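Local coordinates for 450aa long hypothetical fmu protein (Pyrococcus horikoshii, PDB 2YXL), which probably methylates carbon 5 of cytosine in RNA, with S-adenosylmethionine as the methyl donor, at residues N109-A114 against D132-I137; D83-A88 against S115-S120; M61-L66 against A97-P102. All coordinates share one frame; numbering follows the deposited sequence.

All three contacts lie in the helical N-terminal part of the chain, on the same side of its centre and away from the pocket that holds sinefungin, so they join helices and do not line the methyltransferase site. Contacts 1 and 2 share helix 104-121: their centres are about 11 Å apart and they adjoin along that helix, where Leu110 O lies near Ser115 OG. Contact 3 has helix 84-99 in common with contact 2, about 18 Å away centre to centre, with no touch. It meets contact 1, about 15 Å away between centres, where Ala97 packs on Ile137. Helices 47-75, 84-99, 104-121 and 124-138 are thereby tied into one bundle.

Contact 1 of 3, residues N109-A114 against D132-I137; sequences NLRWKA and DLLDKI
Arg111 meets Leu134 and Asp135 at both ends of its side chain: guanidinium NH2 touches both residues, while the root of the chain packs on Leu134 CD1. Arg111 NH2 forms a salt bridge to Asp135 OD2, 2.9 Å away; the carboxylate oxygen sits at the guanidinium edge, near its plane, but the hydrogen bond is weak and the two flat groups are turned 64° against each other. Leu134 covers one face of the same guanidinium, its CB 3.4 Å from Arg111 NH2. Arg111 and Leu134 lie alongside one another, pointing opposite ways, which brings Leu134 CD1 to 3.8 Å from Arg111 CB. Leu134 CD1 also packs on Leu110 CB, at 4.1 Å, and so touches two successive residues of the facing helix. The Arg111 chain, straight as far as CD, bends at chi3 (-79°) to bring NH2 to Asp135. From the next shell, Trp131 helps to fix the group: its carbonyl accepts from Arg111 NH1, and its ring makes a cation-pi contact with the guanidinium. The segment axes approach to 10.2 Å and run nearly antiparallel, at 160°, the geometry of an alpha-alpha hairpin formed by helices 104-121 and 124-138 across their short connection.

Contact 2 of 3, residues D83-A88 against S115-S120; sequences DPWLRA and SDFISS
Trp85 and Ile118 mark the closest backbone approach in an antiparallel pair of helices, 84-99 and 104-121, within an N-terminal bundle that is probably NusB-like, as in the bacterial Fmu/RsmB enzymes. The segment axes come within 9.7 Å at an angle of 160°; the side chains that meet are apolar, and no hydrogen bond crosses. Ile118 lies in the middle. Its CG1 occupies the position between the backbone N and the carbonyl carbon (chi1 67°), which sends CG2 to the side of the helix facing Trp85: this methyl of Ile118 rests 3.8 Å from Trp85 O, while the CB atoms of Trp85 and Ile118 stand 4.1 Å apart. At the end of the longer branch, Ile118 CD1 meets Leu86 CD1 at 4.3 Å. On the other flank the two aromatic side chains cross, Trp85 CZ3 lying 3.8 Å from Phe117 CE1. The benzo ring of Trp85 and the Phe117 ring have planes 89° apart, yet the approach is oblique, with centroids 5.7 Å from each other. Helix 12-24 borders this aromatic pair, Arg23 making a cation-pi contact with Trp85 and Glu20 touching both side chains; Phe130 of helix 124-138 packs on Ile118. The start of helix 84-99 is fixed by Asp83 at its N-cap. Asp83 OD1 accepts a weak bond from Trp85 N and, through the lone pair turned away from OD2, a better aligned one from Leu86 N at 3.0 Å.

Contact 3 of 3, residues M61-L66 against A97-P102; sequences MKKQGL and ALFHDP
Lys63 and Phe99 meet because both chains leave their backbones the same way, CG anti to the carbonyl carbon (chi1 -56° in Lys63 and -57° in Phe99), and because Lys63 then runs fully extended. The two side chains come from opposite directions and bridge a wide separation, 10.7 Å between Lys63 CA and Phe99 CA, the nearest such pair of the two segments. At the end of its reach Lys63 NZ stands over the face of the Phe99 ring, 3.5 Å from the ring centroid and only 14° off the normal, a cation-pi contact made close to the ring centre. The aliphatic chain follows over the same face: Lys63 CD lies 4.1 Å from the Phe99 centroid in a CH-pi contact, nearest to CE2. Leu98 CB covers the opposite face near its rim, so the ring is held between its own neighbour and the lysine. Asp59, one turn earlier on helix 47-75, forms a salt bridge with Lys63 NZ and also touches Phe99. A serine at Phe99 would probably leave the Lys63 ammonium without its aromatic partner and open a gap beside the methylenes. The charge of the buried Lys63 is probably balanced mainly by Asp59 within its own helix, while the Phe99 ring adds a weaker, face-on partner that links helix 47-75 to the end of helix 84-99.

Contact 1 of 3, residues N109-A114 against D132-I137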
loop_
_atom_site.group_PDB
_atom_site.type_symbol
_atom_site.label_atom_id
_atom_site.label_comp_id
_atom_site.label_asym_id
_atom_site.label_seq_id
_atom_site.Cartn_x
_atom_site.Cartn_y
_atom_site.Cartn_z
ATOM N N ASN A 109 -20.019 -18.918 17.434
ATOM C CA ASN A 109 -20.059 -17.459 17.336
ATOM C C ASN A 109 -20.277 -16.980 15.898
ATOM O O ASN A 109 -20.941 -15.968 15.666
ATOM C CB ASN A 109 -18.793 -16.836 17.938
ATOM C CG ASN A 109 -18.741 -16.937 19.467
ATOM O OD1 ASN A 109 -17.694 -16.709 20.076
ATOM N ND2 ASN A 109 -19.867 -17.270 20.088
ATOM N N LEU A 110 -19.720 -17.718 14.937
ATOM C CA LEU A 110 -19.993 -17.476 13.521
ATOM C C LEU A 110 -21.466 -17.693 13.198
ATOM O O LEU A 110 -22.054 -16.933 12.431
ATOM C CB LEU A 110 -19.139 -18.382 12.633
ATOM C CG LEU A 110 -17.718 -17.941 12.297
ATOM C CD1 LEU A 110 -16.966 -19.092 11.654
ATOM C CD2 LEU A 110 -17.725 -16.716 11.384
ATOM N N ARG A 111 -22.053 -18.732 13.785
ATOM C CA ARG A 111 -23.450 -19.073 13.524
ATOM C C ARG A 111 -24.428 -18.069 14.131
ATOM O O ARG A 111 -25.385 -17.663 13.472
ATOM C CB ARG A 111 -23.770 -20.499 13.991
ATOM C CG ARG A 111 -25.204 -20.928 13.705
ATOM C CD ARG A 111 -25.419 -22.437 13.848
ATOM N NE ARG A 111 -24.941 -23.193 12.687
ATOM C CZ ARG A 111 -25.511 -23.190 11.480
ATOM N NH1 ARG A 111 -26.589 -22.454 11.229
ATOM N NH2 ARG A 111 -24.988 -23.923 10.506
ATOM N N TRP A 112 -24.178 -17.659 15.370
ATOM C CA TRP A 112 -25.134 -16.830 16.098
ATOM C C TRP A 112 -24.784 -15.345 16.141
ATOM O O TRP A 112 -25.652 -14.504 15.913
ATOM C CB TRP A 112 -25.375 -17.386 17.505
ATOM C CG TRP A 112 -25.929 -18.777 17.470
ATOM C CD1 TRP A 112 -25.253 -19.936 17.719
ATOM C CD2 TRP A 112 -27.268 -19.157 17.130
ATOM N NE1 TRP A 112 -26.090 -21.015 17.568
ATOM C CE2 TRP A 112 -27.333 -20.565 17.206
ATOM C CE3 TRP A 112 -28.422 -18.445 16.773
ATOM C CZ2 TRP A 112 -28.506 -21.277 16.940
ATOM C CZ3 TRP A 112 -29.587 -19.152 16.509
ATOM C CH2 TRP A 112 -29.621 -20.554 16.595
ATOM N N LYS A 113 -23.526 -15.020 16.418
ATOM C CA LYS A 113 -23.137 -13.618 16.602
ATOM C C LYS A 113 -22.873 -12.891 15.280
ATOM O O LYS A 113 -23.152 -11.698 15.168
ATOM C CB LYS A 113 -21.937 -13.485 17.553
ATOM C CG LYS A 113 -21.952 -14.428 18.760
ATOM C CD LYS A 113 -23.188 -14.266 19.652
ATOM C CE LYS A 113 -22.972 -13.256 20.771
ATOM N NZ LYS A 113 -24.151 -13.214 21.681
ATOM N N ALA A 114 -22.337 -13.609 14.292
ATOM C CA ALA A 114 -22.090 -13.043 12.960
ATOM C C ALA A 114 -23.392 -12.816 12.201
ATOM O O ALA A 114 -23.579 -11.770 11.576
ATOM C CB ALA A 114 -21.160 -13.941 12.154
ATOM N N ASP A 132 -28.284 -19.938 6.942
ATOM C CA ASP A 132 -28.628 -21.065 6.073
ATOM C C ASP A 132 -27.439 -21.628 5.286
ATOM O O ASP A 132 -27.481 -22.776 4.843
ATOM C CB ASP A 132 -29.741 -20.668 5.092
ATOM C CG ASP A 132 -31.108 -20.590 5.745
ATOM O OD1 ASP A 132 -31.299 -21.170 6.838
ATOM O OD2 ASP A 132 -32.009 -19.958 5.154
ATOM N N LEU A 133 -26.391 -20.826 5.106
ATOM C CA LEU A 133 -25.228 -21.246 4.322
ATOM C C LEU A 133 -24.086 -21.854 5.141
ATOM O O LEU A 133 -23.231 -22.556 4.589
ATOM C CB LEU A 133 -24.680 -20.077 3.499
ATOM C CG LEU A 133 -25.508 -19.579 2.318
ATOM C CD1 LEU A 133 -24.943 -18.252 1.857
ATOM C CD2 LEU A 133 -25.545 -20.596 1.179
ATOM N N LEU A 134 -24.071 -21.580 6.441
ATOM C CA LEU A 134 -22.947 -21.960 7.294
ATOM C C LEU A 134 -22.493 -23.422 7.187
ATOM O O LEU A 134 -21.300 -23.687 7.034
ATOM C CB LEU A 134 -23.197 -21.577 8.754
ATOM C CG LEU A 134 -22.506 -20.316 9.282
ATOM C CD1 LEU A 134 -21.974 -20.622 10.672
ATOM C CD2 LEU A 134 -21.349 -19.861 8.393
ATOM N N ASP A 135 -23.444 -24.351 7.260
ATOM C CA ASP A 135 -23.147 -25.782 7.173
ATOM C C ASP A 135 -22.501 -26.187 5.847
ATOM O O ASP A 135 -21.562 -26.987 5.835
ATOM C CB ASP A 135 -24.400 -26.625 7.447
ATOM C CG ASP A 135 -24.658 -26.835 8.937
ATOM O OD1 ASP A 135 -25.742 -27.349 9.281
ATOM O OD2 ASP A 135 -23.783 -26.492 9.765
ATOM N N LYS A 136 -22.999 -25.629 4.744
ATOM C CA LYS A 136 -22.425 -25.866 3.413
ATOM C C LYS A 136 -20.951 -25.461 3.362
ATOM O O LYS A 136 -20.125 -26.170 2.782
ATOM C CB LYS A 136 -23.214 -25.110 2.337
ATOM C CG LYS A 136 -24.561 -25.731 1.958
ATOM C CD LYS A 136 -24.450 -26.657 0.740
ATOM C CE LYS A 136 -24.354 -28.136 1.127
ATOM N NZ LYS A 136 -25.668 -28.696 1.563
ATOM N N ILE A 137 -20.639 -24.326 3.984
ATOM C CA ILE A 137 -19.276 -23.802 4.060
ATOM C C ILE A 137 -18.362 -24.732 4.867
ATOM O O ILE A 137 -17.243 -25.027 4.445
ATOM C CB ILE A 137 -19.263 -22.357 4.634
ATOM C CG1 ILE A 137 -19.886 -21.386 3.622
ATOM C CG2 ILE A 137 -17.846 -21.916 5.006
ATOM C CD1 ILE A 137 -20.280 -20.036 4.197
#

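Contact 2 of 3, residues D83-A88 against S115-S120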
loop_
_atom_site.group_PDB
_atom_site.type_symbol
_atom_site.label_atom_id
_atom_site.label_comp_id
_atom_site.label_asym_id
_atom_site.label_seq_id
_atom_site.Cartn_x
_atom_site.Cartn_y
_atom_site.Cartn_z
ATOM N N ASP A 83 -24.944 -8.237 -1.112
ATOM C CA ASP A 83 -24.787 -7.171 -0.113
ATOM C C ASP A 83 -23.381 -7.201 0.520
ATOM O O ASP A 83 -22.848 -8.285 0.781
ATOM C CB ASP A 83 -25.883 -7.324 0.955
ATOM C CG ASP A 83 -25.612 -6.511 2.213
ATOM O OD1 ASP A 83 -24.843 -6.992 3.076
ATOM O OD2 ASP A 83 -26.182 -5.402 2.349
ATOM N N PRO A 84 -22.788 -6.012 0.780
ATOM C CA PRO A 84 -21.403 -5.892 1.266
ATOM C C PRO A 84 -21.137 -6.584 2.609
ATOM O O PRO A 84 -20.040 -7.122 2.814
ATOM C CB PRO A 84 -21.206 -4.379 1.424
ATOM C CG PRO A 84 -22.273 -3.752 0.635
ATOM C CD PRO A 84 -23.428 -4.691 0.633
ATOM N N TRP A 85 -22.116 -6.562 3.513
ATOM C CA TRP A 85 -21.955 -7.201 4.824
ATOM C C TRP A 85 -22.009 -8.715 4.692
ATOM O O TRP A 85 -21.244 -9.428 5.351
ATOM C CB TRP A 85 -22.993 -6.689 5.836
ATOM C CG TRP A 85 -22.755 -5.258 6.202
ATOM C CD1 TRP A 85 -23.377 -4.162 5.674
ATOM C CD2 TRP A 85 -21.799 -4.761 7.145
ATOM N NE1 TRP A 85 -22.878 -3.015 6.240
ATOM C CE2 TRP A 85 -21.908 -3.351 7.146
ATOM C CE3 TRP A 85 -20.864 -5.368 7.994
ATOM C CZ2 TRP A 85 -21.119 -2.538 7.966
ATOM C CZ3 TRP A 85 -20.077 -4.556 8.809
ATOM C CH2 TRP A 85 -20.209 -3.157 8.785
ATOM N N LEU A 86 -22.904 -9.196 3.830
ATOM C CA LEU A 86 -22.991 -10.619 3.527
ATOM C C LEU A 86 -21.691 -11.119 2.901
ATOM O O LEU A 86 -21.119 -12.102 3.373
ATOM C CB LEU A 86 -24.183 -10.914 2.615
ATOM C CG LEU A 86 -24.474 -12.380 2.286
ATOM C CD1 LEU A 86 -24.692 -13.229 3.544
ATOM C CD2 LEU A 86 -25.683 -12.473 1.370
ATOM N N ARG A 87 -21.220 -10.430 1.859
ATOM C CA ARG A 87 -19.968 -10.790 1.194
ATOM C C ARG A 87 -18.803 -10.868 2.182
ATOM O O ARG A 87 -18.037 -11.829 2.160
ATOM C CB ARG A 87 -19.645 -9.820 0.047
ATOM C CG ARG A 87 -18.278 -10.057 -0.612
ATOM C CD ARG A 87 -18.094 -9.299 -1.929
ATOM N NE ARG A 87 -18.257 -7.852 -1.784
ATOM C CZ ARG A 87 -19.363 -7.180 -2.103
ATOM N NH1 ARG A 87 -19.408 -5.870 -1.928
ATOM N NH2 ARG A 87 -20.422 -7.810 -2.594
ATOM N N ALA A 88 -18.682 -9.857 3.041
ATOM C CA ALA A 88 -17.638 -9.814 4.060
ATOM C C ALA A 88 -17.756 -10.986 5.033
ATOM O O ALA A 88 -16.757 -11.631 5.352
ATOM C CB ALA A 88 -17.674 -8.487 4.808
ATOM N N SER A 115 -24.284 -13.805 12.258
ATOM C CA SER A 115 -25.606 -13.706 11.649
ATOM C C SER A 115 -26.362 -12.505 12.191
ATOM O O SER A 115 -26.970 -11.753 11.429
ATOM C CB SER A 115 -26.414 -14.975 11.912
ATOM O OG SER A 115 -25.862 -16.080 11.221
ATOM N N ASP A 116 -26.309 -12.333 13.510
ATOM C CA ASP A 116 -27.009 -11.247 14.180
ATOM C C ASP A 116 -26.405 -9.892 13.835
ATOM O O ASP A 116 -27.135 -8.922 13.611
ATOM C CB ASP A 116 -26.996 -11.455 15.695
ATOM C CG ASP A 116 -28.012 -10.589 16.414
ATOM O OD1 ASP A 116 -29.095 -10.321 15.843
ATOM O OD2 ASP A 116 -27.732 -10.184 17.560
ATOM N N PHE A 117 -25.077 -9.841 13.781
ATOM C CA PHE A 117 -24.356 -8.601 13.508
ATOM C C PHE A 117 -24.660 -8.035 12.118
ATOM O O PHE A 117 -24.940 -6.842 11.986
ATOM C CB PHE A 117 -22.846 -8.796 13.704
ATOM C CG PHE A 117 -22.020 -7.579 13.370
ATOM C CD1 PHE A 117 -21.072 -7.628 12.354
ATOM C CD2 PHE A 117 -22.189 -6.387 14.072
ATOM C CE1 PHE A 117 -20.299 -6.508 12.039
ATOM C CE2 PHE A 117 -21.423 -5.262 13.767
ATOM C CZ PHE A 117 -20.476 -5.321 12.749
ATOM N N ILE A 118 -24.619 -8.883 11.094
ATOM C CA ILE A 118 -24.877 -8.412 9.729
ATOM C C ILE A 118 -26.350 -8.088 9.497
ATOM O O ILE A 118 -26.675 -7.223 8.682
ATOM C CB ILE A 118 -24.287 -9.349 8.625
ATOM C CG1 ILE A 118 -24.992 -10.710 8.592
ATOM C CG2 ILE A 118 -22.763 -9.496 8.796
ATOM C CD1 ILE A 118 -24.475 -11.647 7.504
ATOM N N SER A 119 -27.231 -8.762 10.241
ATOM C CA SER A 119 -28.653 -8.418 10.283
ATOM C C SER A 119 -28.883 -7.001 10.799
ATOM O O SER A 119 -29.651 -6.246 10.211
ATOM C CB SER A 119 -29.432 -9.406 11.152
ATOM O OG SER A 119 -29.844 -10.531 10.404
ATOM N N SER A 120 -28.211 -6.643 11.892
ATOM C CA SER A 120 -28.352 -5.314 12.489
ATOM C C SER A 120 -27.781 -4.204 11.601
ATOM O O SER A 120 -28.218 -3.054 11.678
ATOM C CB SER A 120 -27.705 -5.270 13.877
ATOM O OG SER A 120 -26.301 -5.406 13.781
#

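Contact 3 of 3, residues M61-L66 against A97-P102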
loop_
_atom_site.group_PDB
_atom_site.type_symbol
_atom_site.label_atom_id
_atom_site.label_comp_id
_atom_site.label_asym_id
_atom_site.label_seq_id
_atom_site.Cartn_x
_atom_site.Cartn_y
_atom_site.Cartn_z
ATOM N N MET A 61 -7.434 -10.966 2.634
ATOM C CA MET A 61 -7.007 -10.041 1.585
ATOM C C MET A 61 -6.143 -10.750 0.544
ATOM O O MET A 61 -6.366 -10.609 -0.657
ATOM C CB MET A 61 -6.257 -8.835 2.177
ATOM C CG MET A 61 -7.125 -7.899 3.018
ATOM S SD MET A 61 -8.618 -7.389 2.147
ATOM C CE MET A 61 -9.369 -6.276 3.330
ATOM N N LYS A 62 -5.179 -11.532 1.024
ATOM C CA LYS A 62 -4.245 -12.266 0.174
ATOM C C LYS A 62 -4.930 -13.294 -0.733
ATOM O O LYS A 62 -4.553 -13.439 -1.896
ATOM C CB LYS A 62 -3.181 -12.929 1.055
ATOM C CG LYS A 62 -2.045 -13.626 0.330
ATOM C CD LYS A 62 -0.849 -13.854 1.256
ATOM C CE LYS A 62 -1.187 -14.748 2.455
ATOM N NZ LYS A 62 -0.034 -14.870 3.408
ATOM N N LYS A 63 -5.940 -13.984 -0.205
ATOM C CA LYS A 63 -6.598 -15.080 -0.924
ATOM C C LYS A 63 -7.993 -14.710 -1.447
ATOM O O LYS A 63 -8.756 -15.586 -1.870
ATOM C CB LYS A 63 -6.699 -16.311 -0.022
ATOM C CG LYS A 63 -5.372 -16.791 0.527
ATOM C CD LYS A 63 -5.582 -17.811 1.629
ATOM C CE LYS A 63 -4.255 -18.352 2.132
ATOM N NZ LYS A 63 -4.452 -19.197 3.339
ATOM N N GLN A 64 -8.302 -13.414 -1.430
ATOM C CA GLN A 64 -9.644 -12.901 -1.717
ATOM C C GLN A 64 -10.286 -13.532 -2.949
ATOM O O GLN A 64 -11.421 -14.022 -2.885
ATOM C CB GLN A 64 -9.600 -11.378 -1.866
ATOM C CG GLN A 64 -10.935 -10.688 -1.661
ATOM C CD GLN A 64 -10.930 -9.249 -2.142
ATOM O OE1 GLN A 64 -11.103 -8.321 -1.352
ATOM N NE2 GLN A 64 -10.732 -9.056 -3.443
ATOM N N GLY A 65 -9.550 -13.525 -4.059
ATOM C CA GLY A 65 -10.044 -14.053 -5.328
ATOM C C GLY A 65 -10.323 -15.541 -5.300
ATOM O O GLY A 65 -11.230 -16.024 -5.977
ATOM N N LEU A 66 -9.537 -16.267 -4.513
ATOM C CA LEU A 66 -9.705 -17.707 -4.376
ATOM C C LEU A 66 -10.883 -18.020 -3.455
ATOM O O LEU A 66 -11.687 -18.914 -3.741
ATOM C CB LEU A 66 -8.408 -18.349 -3.879
ATOM C CG LEU A 66 -7.211 -18.262 -4.838
ATOM C CD1 LEU A 66 -5.886 -18.498 -4.112
ATOM C CD2 LEU A 66 -7.364 -19.226 -6.013
ATOM N N ALA A 97 -13.024 -21.461 8.014
ATOM C CA ALA A 97 -13.337 -22.881 7.830
ATOM C C ALA A 97 -12.263 -23.644 7.051
ATOM O O ALA A 97 -11.946 -24.783 7.388
ATOM C CB ALA A 97 -14.696 -23.051 7.163
ATOM N N LEU A 98 -11.708 -23.017 6.018
ATOM C CA LEU A 98 -10.732 -23.685 5.158
ATOM C C LEU A 98 -9.315 -23.695 5.716
ATOM O O LEU A 98 -8.573 -24.650 5.492
ATOM C CB LEU A 98 -10.710 -23.066 3.755
ATOM C CG LEU A 98 -11.905 -23.225 2.809
ATOM C CD1 LEU A 98 -11.526 -22.694 1.429
ATOM C CD2 LEU A 98 -12.388 -24.668 2.716
ATOM N N PHE A 99 -8.941 -22.643 6.439
ATOM C CA PHE A 99 -7.530 -22.432 6.768
ATOM C C PHE A 99 -7.155 -22.402 8.252
ATOM O O PHE A 99 -6.034 -22.753 8.605
ATOM C CB PHE A 99 -7.012 -21.162 6.078
ATOM C CG PHE A 99 -7.168 -21.177 4.582
ATOM C CD1 PHE A 99 -6.376 -22.008 3.791
ATOM C CD2 PHE A 99 -8.104 -20.357 3.962
ATOM C CE1 PHE A 99 -6.520 -22.025 2.407
ATOM C CE2 PHE A 99 -8.256 -20.364 2.579
ATOM C CZ PHE A 99 -7.464 -21.200 1.801
ATOM N N HIS A 100 -8.080 -21.995 9.116
ATOM C CA HIS A 100 -7.714 -21.681 10.498
ATOM C C HIS A 100 -8.244 -22.627 11.574
ATOM O O HIS A 100 -8.071 -22.358 12.764
ATOM C CB HIS A 100 -8.049 -20.223 10.822
ATOM C CG HIS A 100 -7.447 -19.246 9.863
ATOM N ND1 HIS A 100 -6.085 -19.073 9.734
ATOM C CD2 HIS A 100 -8.021 -18.399 8.975
ATOM C CE1 HIS A 100 -5.847 -18.160 8.810
ATOM N NE2 HIS A 100 -7.004 -17.733 8.336
ATOM N N ASP A 101 -8.878 -23.721 11.154
ATOM C CA ASP A 101 -9.339 -24.781 12.066
ATOM C C ASP A 101 -9.937 -24.243 13.384
ATOM O O ASP A 101 -9.326 -24.386 14.454
ATOM C CB ASP A 101 -8.197 -25.778 12.345
ATOM C CG ASP A 101 -8.674 -27.050 13.037
ATOM O OD1 ASP A 101 -9.901 -27.287 13.107
ATOM O OD2 ASP A 101 -7.814 -27.822 13.514
ATOM N N PRO A 102 -11.135 -23.633 13.309
ATOM C CA PRO A 102 -11.765 -23.001 14.473
ATOM C C PRO A 102 -12.247 -24.000 15.519
ATOM O O PRO A 102 -12.577 -25.138 15.181
ATOM C CB PRO A 102 -12.974 -22.287 13.864
ATOM C CG PRO A 102 -13.304 -23.084 12.651
ATOM C CD PRO A 102 -11.981 -23.519 12.104
#